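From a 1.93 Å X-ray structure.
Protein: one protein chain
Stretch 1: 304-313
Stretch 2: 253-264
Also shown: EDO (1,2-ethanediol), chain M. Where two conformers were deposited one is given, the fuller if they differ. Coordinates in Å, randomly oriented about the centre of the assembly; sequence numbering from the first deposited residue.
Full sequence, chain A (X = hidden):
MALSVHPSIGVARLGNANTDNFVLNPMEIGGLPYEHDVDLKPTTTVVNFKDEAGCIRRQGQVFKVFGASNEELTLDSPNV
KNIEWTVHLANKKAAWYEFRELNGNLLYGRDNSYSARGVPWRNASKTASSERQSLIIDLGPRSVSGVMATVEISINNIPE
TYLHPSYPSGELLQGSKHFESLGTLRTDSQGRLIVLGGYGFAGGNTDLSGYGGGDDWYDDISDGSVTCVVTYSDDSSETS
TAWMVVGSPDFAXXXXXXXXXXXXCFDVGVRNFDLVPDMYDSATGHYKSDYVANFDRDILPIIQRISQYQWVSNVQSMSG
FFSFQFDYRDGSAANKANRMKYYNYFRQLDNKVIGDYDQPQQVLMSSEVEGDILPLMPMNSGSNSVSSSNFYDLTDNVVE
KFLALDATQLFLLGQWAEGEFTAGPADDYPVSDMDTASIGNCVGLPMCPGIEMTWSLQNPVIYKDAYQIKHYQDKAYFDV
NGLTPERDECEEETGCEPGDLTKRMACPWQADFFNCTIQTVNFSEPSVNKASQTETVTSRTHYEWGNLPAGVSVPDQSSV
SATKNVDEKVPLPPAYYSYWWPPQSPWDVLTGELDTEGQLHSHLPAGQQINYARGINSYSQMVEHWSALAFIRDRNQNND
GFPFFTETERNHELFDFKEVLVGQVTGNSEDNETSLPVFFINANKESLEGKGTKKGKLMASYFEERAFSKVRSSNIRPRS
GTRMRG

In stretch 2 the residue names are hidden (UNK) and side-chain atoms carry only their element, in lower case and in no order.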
ATOM      1  N   GLN A 304      14.308  20.526 -39.636  1.00 15.54           N
ATOM      2  CA  GLN A 304      13.558  19.306 -39.947  1.00 15.73           C
ATOM      3  C   GLN A 304      13.182  18.586 -38.636  1.00 14.21           C
ATOM      4  O   GLN A 304      12.096  18.073 -38.523  1.00 13.83           O
ATOM      5  CB  GLN A 304      14.371  18.305 -40.819  1.00 18.24           C
ATOM      6  CG  GLN A 304      14.692  18.847 -42.196  1.00 20.51           C
ATOM      7  CD  GLN A 304      15.623  17.947 -43.007  1.00 24.23           C
ATOM      8  OE1 GLN A 304      16.641  17.354 -42.527  1.00 27.92           O
ATOM      9  NE2 GLN A 304      15.335  17.908 -44.244  1.00 26.84           N
ATOM     10  N   ARG A 305      14.092  18.520 -37.657  1.00 13.11           N
ATOM     11  CA  ARG A 305      13.783  17.784 -36.416  1.00 12.65           C
ATOM     12  C   ARG A 305      12.615  18.485 -35.721  1.00 12.14           C
ATOM     13  O   ARG A 305      11.657  17.834 -35.343  1.00 12.59           O
ATOM     14  CB  ARG A 305      15.033  17.706 -35.559  1.00 12.23           C
ATOM     15  CG  ARG A 305      16.059  16.788 -36.137  1.00 12.38           C
ATOM     16  CD  ARG A 305      17.416  17.096 -35.599  1.00 13.38           C
ATOM     17  NE  ARG A 305      18.427  16.302 -36.266  1.00 13.04           N
ATOM     18  CZ  ARG A 305      19.639  16.133 -35.736  1.00 14.25           C
ATOM     19  NH1 ARG A 305      19.934  16.701 -34.565  1.00 13.97           N
ATOM     20  NH2 ARG A 305      20.551  15.367 -36.344  1.00 14.67           N
ATOM     21  N   ILE A 306      12.686  19.805 -35.612  1.00 12.20           N
ATOM     22  CA  ILE A 306      11.680  20.597 -34.961  1.00 11.91           C
ATOM     23  C   ILE A 306      10.310  20.291 -35.625  1.00 13.54           C
ATOM     24  O   ILE A 306       9.301  20.060 -34.935  1.00 13.67           O
ATOM     25  CB  ILE A 306      11.956  22.094 -35.068  1.00 11.84           C
ATOM     26  CG1 ILE A 306      13.144  22.496 -34.190  1.00 12.29           C
ATOM     27  CG2 ILE A 306      10.767  22.836 -34.573  1.00 11.72           C
ATOM     28  CD1 ILE A 306      13.674  23.859 -34.539  1.00 12.99           C
ATOM     29  N   SER A 307      10.315  20.194 -36.946  1.00 14.38           N
ATOM     30  CA  SER A 307       9.071  19.989 -37.734  1.00 13.85           C
ATOM     31  C   SER A 307       8.387  18.655 -37.527  1.00 13.57           C
ATOM     32  O   SER A 307       7.278  18.513 -37.952  1.00 17.21           O
ATOM     33  CB  SER A 307       9.338  20.125 -39.238  1.00 13.34           C
ATOM     34  OG  SER A 307       9.922  18.971 -39.784  1.00 14.47           O
ATOM     35  N   GLN A 308       9.084  17.666 -36.943  0.50 12.83           N
ATOM     36  CA  GLN A 308       8.553  16.323 -36.708  0.50 11.99           C
ATOM     37  C   GLN A 308       7.874  16.176 -35.348  0.50 12.27           C
ATOM     38  O   GLN A 308       7.072  15.286 -35.179  0.50 11.63           O
ATOM     39  CB  GLN A 308       9.669  15.264 -36.777  0.50 11.23           C
ATOM     40  CG  GLN A 308      10.329  15.049 -38.128  0.50  9.94           C
ATOM     41  CD  GLN A 308      11.358  13.886 -38.067  0.50  9.60           C
ATOM     42  OE1 GLN A 308      12.462  13.935 -37.352  0.50  6.45           O
ATOM     43  NE2 GLN A 308      11.040  12.841 -38.895  0.50  7.55           N
ATOM     44  N   TYR A 309       8.217  17.026 -34.364  1.00 12.68           N
ATOM     45  CA  TYR A 309       7.730  16.831 -32.986  1.00 12.08           C
ATOM     46  C   TYR A 309       6.196  16.811 -32.900  1.00 12.47           C
ATOM     47  O   TYR A 309       5.602  16.178 -32.017  1.00 11.41           O
ATOM     48  CB  TYR A 309       8.316  17.881 -32.030  1.00 12.22           C
ATOM     49  CG  TYR A 309       9.666  17.545 -31.480  1.00 12.06           C
ATOM     50  CD1 TYR A 309      10.638  16.927 -32.247  1.00 13.86           C
ATOM     51  CD2 TYR A 309      10.003  17.835 -30.151  1.00 13.03           C
ATOM     52  CE1 TYR A 309      11.866  16.653 -31.738  1.00 12.91           C
ATOM     53  CE2 TYR A 309      11.253  17.564 -29.644  1.00 13.31           C
ATOM     54  CZ  TYR A 309      12.177  16.978 -30.437  1.00 14.72           C
ATOM     55  OH  TYR A 309      13.421  16.703 -29.913  1.00 14.57           O
ATOM     56  N   GLN A 310       5.542  17.503 -33.840  1.00 13.00           N
ATOM     57  CA  GLN A 310       4.064  17.538 -33.859  1.00 12.49           C
ATOM     58  C   GLN A 310       3.366  16.174 -33.909  1.00 11.96           C
ATOM     59  O   GLN A 310       2.167  16.096 -33.568  1.00 12.72           O
ATOM     60  CB  GLN A 310       3.620  18.396 -35.060  1.00 13.32           C
ATOM     61  CG  GLN A 310       4.002  17.765 -36.416  1.00 14.23           C
ATOM     62  CD  GLN A 310       3.510  18.612 -37.580  1.00 16.90           C
ATOM     63  OE1 GLN A 310       2.317  18.658 -37.869  1.00 17.06           O
ATOM     64  NE2 GLN A 310       4.432  19.238 -38.300  1.00 16.43           N
ATOM     65  N   TRP A 311       4.074  15.124 -34.351  1.00 11.74           N
ATOM     66  CA  TRP A 311       3.446  13.812 -34.460  1.00 12.02           C
ATOM     67  C   TRP A 311       3.365  13.082 -33.115  1.00 12.59           C
ATOM     68  O   TRP A 311       2.725  12.051 -33.028  1.00 12.83           O
ATOM     69  CB  TRP A 311       4.186  12.946 -35.429  1.00 11.77           C
ATOM     70  CG  TRP A 311       4.189  13.545 -36.835  1.00 11.67           C
ATOM     71  CD1 TRP A 311       5.265  14.081 -37.493  1.00 12.08           C
ATOM     72  CD2 TRP A 311       3.092  13.600 -37.728  1.00 11.41           C
ATOM     73  NE1 TRP A 311       4.858  14.520 -38.739  1.00 12.38           N
ATOM     74  CE2 TRP A 311       3.541  14.216 -38.926  1.00 12.90           C
ATOM     75  CE3 TRP A 311       1.762  13.177 -37.657  1.00 12.16           C
ATOM     76  CZ2 TRP A 311       2.705  14.388 -40.053  1.00 12.06           C
ATOM     77  CZ3 TRP A 311       0.945  13.375 -38.757  1.00 11.95           C
ATOM     78  CH2 TRP A 311       1.440  13.971 -39.953  1.00 11.66           C
ATOM     79  N   VAL A 312       4.038  13.633 -32.113  1.00 13.17           N
ATOM     80  CA  VAL A 312       4.185  13.001 -30.826  1.00 11.84           C
ATOM     81  C   VAL A 312       3.961  13.936 -29.656  1.00 12.22           C
ATOM     82  O   VAL A 312       4.045  13.486 -28.513  1.00 10.98           O
ATOM     83  CB  VAL A 312       5.538  12.274 -30.715  1.00 12.63           C
ATOM     84  CG1 VAL A 312       5.615  11.035 -31.588  1.00 12.57           C
ATOM     85  CG2 VAL A 312       6.676  13.191 -31.082  1.00 12.69           C
ATOM     86  N   SER A 313       3.695  15.224 -29.923  1.00 11.55           N
ATOM     87  CA  SER A 313       3.539  16.236 -28.871  1.00 11.87           C
ATOM     88  C   SER A 313       2.802  17.420 -29.481  1.00 12.11           C
ATOM     89  O   SER A 313       2.808  17.591 -30.728  1.00 13.25           O
ATOM     90  CB  SER A 313       4.918  16.649 -28.348  1.00 11.78           C
ATOM     91  OG  SER A 313       5.704  17.198 -29.373  1.00 11.79           O
ATOM     92  N   UNK A 253      10.974   5.569 -34.486  1.00 13.04           N
ATOM     93  CA  UNK A 253      12.349   5.644 -34.987  1.00 12.85           C
ATOM     94  C   UNK A 253      12.571   6.658 -36.092  1.00 14.52           C
ATOM     95  O   UNK A 253      13.699   7.160 -36.213  1.00 14.57           O
ATOM     96  c   UNK A 253      10.428   4.212 -34.608  1.00 13.29           C
ATOM     97  c   UNK A 253      11.264   3.619 -35.645  1.00 13.48           C
ATOM     98  c   UNK A 253      12.616   4.211 -35.462  1.00 12.85           C
ATOM     99  N   UNK A 254      11.532   7.023 -36.854  1.00 14.95           N
ATOM    100  CA  UNK A 254      11.717   8.030 -37.892  1.00 13.15           C
ATOM    101  C   UNK A 254      11.758   9.455 -37.363  1.00 14.41           C
ATOM    102  O   UNK A 254      12.027  10.371 -38.140  1.00 14.29           O
ATOM    103  c   UNK A 254      10.664   6.612 -39.635  1.00 14.11           C
ATOM    104  c   UNK A 254       9.352   6.202 -40.312  1.00 14.22           C
ATOM    105  c   UNK A 254      10.615   7.924 -38.896  1.00 13.32           C
ATOM    106  o   UNK A 254       8.309   6.123 -39.609  1.00 14.26           O
ATOM    107  o   UNK A 254       9.344   5.902 -41.546  1.00 15.01           O
ATOM    108  N   UNK A 255      11.431   9.665 -36.099  1.00 12.70           N
ATOM    109  CA  UNK A 255      11.393  10.999 -35.507  1.00 12.42           C
ATOM    110  C   UNK A 255      12.687  11.199 -34.714  1.00 14.10           C
ATOM    111  O   UNK A 255      13.037  10.391 -33.868  1.00 14.29           O
ATOM    112  c   UNK A 255      10.168  11.154 -34.594  1.00 14.18           C
ATOM    113  c   UNK A 255       8.908  10.862 -35.444  1.00 14.49           C
ATOM    114  c   UNK A 255       7.588  11.072 -34.845  1.00 18.48           C
ATOM    115  c   UNK A 255      10.127  12.544 -33.974  1.00 13.27           C
ATOM    116  N   UNK A 256      13.421  12.249 -35.074  1.00 11.90           N
ATOM    117  CA  UNK A 256      14.756  12.501 -34.554  1.00 12.65           C
ATOM    118  C   UNK A 256      14.725  13.610 -33.488  1.00 12.89           C
ATOM    119  O   UNK A 256      14.032  14.615 -33.655  1.00 13.15           O
ATOM    120  c   UNK A 256      15.599  11.897 -36.851  1.00 13.25           C
ATOM    121  c   UNK A 256      17.045  13.256 -35.355  1.00 12.63           C
ATOM    122  c   UNK A 256      15.611  12.955 -35.749  1.00 12.36           C
ATOM    123  N   UNK A 257      15.493  13.417 -32.431  1.00 12.67           N
ATOM    124  CA  UNK A 257      15.670  14.402 -31.379  1.00 13.22           C
ATOM    125  C   UNK A 257      16.402  15.631 -31.902  1.00 13.65           C
ATOM    126  O   UNK A 257      17.361  15.537 -32.657  1.00 12.12           O
ATOM    127  c   UNK A 257      15.588  12.654 -29.532  1.00 14.17           C
ATOM    128  n   UNK A 257      15.820  11.401 -29.924  1.00 13.28           N
ATOM    129  c   UNK A 257      16.409  13.772 -30.189  1.00 13.79           C
ATOM    130  o   UNK A 257      14.713  12.936 -28.732  1.00 13.44           O
ATOM    131  N   UNK A 258      15.913  16.806 -31.500  1.00 13.59           N
ATOM    132  CA  UNK A 258      16.552  18.036 -31.843  1.00 12.77           C
ATOM    133  C   UNK A 258      18.052  18.034 -31.545  1.00 13.16           C
ATOM    134  O   UNK A 258      18.853  18.411 -32.418  1.00 13.27           O
ATOM    135  c   UNK A 258      13.514  20.342 -31.064  1.00 13.13           C
ATOM    136  c   UNK A 258      14.487  19.486 -31.899  1.00 12.35           C
ATOM    137  c   UNK A 258      15.846  19.234 -31.209  1.00 11.94           C
ATOM    138  c   UNK A 258      16.736  20.508 -31.347  1.00 13.58           C
ATOM    139  N   UNK A 259      18.419  17.598 -30.348  1.00 12.00           N
ATOM    140  CA  UNK A 259      19.830  17.335 -30.014  1.00 13.29           C
ATOM    141  C   UNK A 259      19.952  15.831 -29.694  1.00 13.33           C
ATOM    142  O   UNK A 259      19.373  15.310 -28.718  1.00 12.87           O
ATOM    143  o   UNK A 259      20.082  19.613 -29.098  1.00 15.69           O
ATOM    144  c   UNK A 259      20.336  18.214 -28.859  1.00 13.82           C
ATOM    145  N   UNK A 260      20.623  15.139 -30.589  1.00 13.58           N
ATOM    146  CA  UNK A 260      20.886  13.703 -30.479  1.00 13.20           C
ATOM    147  C   UNK A 260      22.170  13.452 -29.709  1.00 14.31           C
ATOM    148  O   UNK A 260      23.024  14.353 -29.524  1.00 12.21           O
ATOM    149  c   UNK A 260      19.956  13.429 -32.825  1.00 14.01           C
ATOM    150  o   UNK A 260      22.309  13.329 -32.418  1.00 13.60           O
ATOM    151  c   UNK A 260      21.036  12.995 -31.835  1.00 13.12           C
ATOM    152  N   UNK A 261      22.358  12.202 -29.308  1.00 14.38           N
ATOM    153  CA  UNK A 261      23.660  11.858 -28.695  1.00 15.40           C
ATOM    154  C   UNK A 261      24.833  11.975 -29.639  1.00 14.54           C
ATOM    155  O   UNK A 261      25.970  12.288 -29.219  1.00 14.40           O
ATOM    156  c   UNK A 261      23.595  10.486 -28.078  1.00 17.17           C
ATOM    157  c   UNK A 261      25.552   9.384 -27.005  1.00 28.26           C
ATOM    158  c   UNK A 261      24.469  11.236 -25.700  1.00 20.06           C
ATOM    159  c   UNK A 261      24.297  10.134 -26.771  1.00 22.67           C
ATOM    160  N   UNK A 262      24.600  11.825 -30.946  1.00 16.03           N
ATOM    161  CA  UNK A 262      25.656  12.221 -31.910  1.00 14.38           C
ATOM    162  C   UNK A 262      26.010  13.711 -31.852  1.00 15.79           C
ATOM    163  O   UNK A 262      27.202  14.053 -31.807  1.00 15.04           O
ATOM    164  o   UNK A 262      26.377  12.196 -34.247  1.00 15.67           O
ATOM    165  c   UNK A 262      25.344  11.815 -33.340  1.00 15.96           C
ATOM    166  N   UNK A 263      25.009  14.570 -31.756  1.00 14.48           N
ATOM    167  CA  UNK A 263      25.281  15.995 -31.535  1.00 13.84           C
ATOM    168  C   UNK A 263      26.105  16.148 -30.225  1.00 14.44           C
ATOM    169  O   UNK A 263      27.042  16.941 -30.200  1.00 15.69           O
ATOM    170  o   UNK A 263      23.807  16.932 -33.748  1.00 16.44           O
ATOM    171  c   UNK A 263      23.228  16.769 -32.685  1.00 15.28           C
ATOM    172  c   UNK A 263      24.031  16.836 -31.449  1.00 13.42           C
ATOM    173  o   UNK A 263      22.029  16.451 -32.609  1.00 16.70           O
ATOM    174  N   UNK A 264      25.782  15.381 -29.188  1.00 15.42           N
ATOM    175  CA  UNK A 264      26.526  15.475 -27.930  1.00 15.73           C
ATOM    176  C   UNK A 264      28.003  15.143 -28.164  1.00 18.09           C
ATOM    177  O   UNK A 264      28.931  15.911 -27.766  1.00 17.38           O
ATOM    178  o   UNK A 264      24.602  14.997 -26.558  1.00 15.81           O
ATOM    179  c   UNK A 264      25.946  14.592 -26.842  1.00 17.74           C
ATOM    180  c   UNK A 264      26.808  14.673 -25.562  1.00 18.10           C
TER
HETATM  181  C1  EDO M 811      19.530  14.745 -40.079  1.00 35.57           C
HETATM  182  O1  EDO M 811      20.493  14.358 -39.086  1.00 33.84           O
HETATM  183  C2  EDO M 811      18.231  14.135 -39.684  1.00 36.22           C
HETATM  184  O2  EDO M 811      17.782  15.026 -38.700  1.00 29.44           O
HETATM  185  O   HOH W   1      22.879  14.547 -34.896  1.00 13.14           O

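Position 253 has three side-chain carbons that close a ring onto its own backbone N, which only proline does; it is Pro-253, out of reach of the helical stretch. Position 254 carries three carbons, the third bearing two oxygens: a carboxylate on a two-carbon stem, Glu-254. Its acid leads away from stretch 1, and the backbone makes the contact, O accepting from Gln-308 NE2 at 2.8 Å.

At 255, four carbons fork at the first, with one arm two carbons long, and the tip of that arm packs against Trp-311 and Val-312: Ile-255. Its CD1 lies 3.9 Å from Trp-311 CB and 3.8 Å from Val-312 CG1, an apolar tip among apolar neighbours. At 256 one carbon carries two others, one of them over a face of the Arg-305 guanidinium: Val-256. Its CG1 is 3.5 Å from Arg-305 NE, where a short apolar branch can pack without competing for the N-H groups at the edge; its N donates to Gln-308 OE1 at 3.0 Å.

Position 257 has two carbons, the second with one oxygen and one nitrogen, the amide of Asn-257; its ND2 is bonded elsewhere in the structure, while its backbone O approaches Arg-305 CD at 3.3 Å. Position 258 again shows four carbons forked at the first; its two-carbon arm ends over the Tyr-309 ring and against Ile-306: Ile-258. Its CD1 lies 4.0 Å from the Tyr-309 ring centroid and 3.8 Å from Ile-306 CG1, so the arm is long enough to reach both.

Position 259, one carbon then one oxygen, pointing away, is Ser-259, buried with its hydroxyl bonded elsewhere. Position 260 has one carbon carrying an oxygen and a carbon, the latter near the Arg-305 guanidinium: Thr-260. Its methyl CG2 stands 3.7 Å from Arg-305 NH1, while OG1 caps the helix by accepting from the N of position 263 at 3.0 Å. Position 261, four carbons forked at the second, is Leu-261, apolar as suits burial; 262, one carbon and one oxygen, is Ser-262, its buried hydroxyl bonded elsewhere. Neither touches stretch 1. Position 263 has two carbons, the second with two oxygens, one meeting Arg-305: Asp-263. Its OD2 forms a salt bridge with Arg-305 NH1 at 2.9 Å and accepts from Thr-260 N at 2.8 Å. Position 264, one carbon carrying an oxygen and a carbon, is Thr-264, buried beyond reach.

The contact rests on side chains of stretch 1 reading the backbone of stretch 2. The Gln-308 amide pairs with two backbone groups, Tyr-309 OH accepts from Ile-258 N at 3.0 Å, and Arg-305 NH1 donates to Ile-258 O at 2.9 Å. The isoleucines add apolar packing, and Asp-263 balances the arginine's charge.

Stretch 2, residues 253-264: PEIVNISTLSDT
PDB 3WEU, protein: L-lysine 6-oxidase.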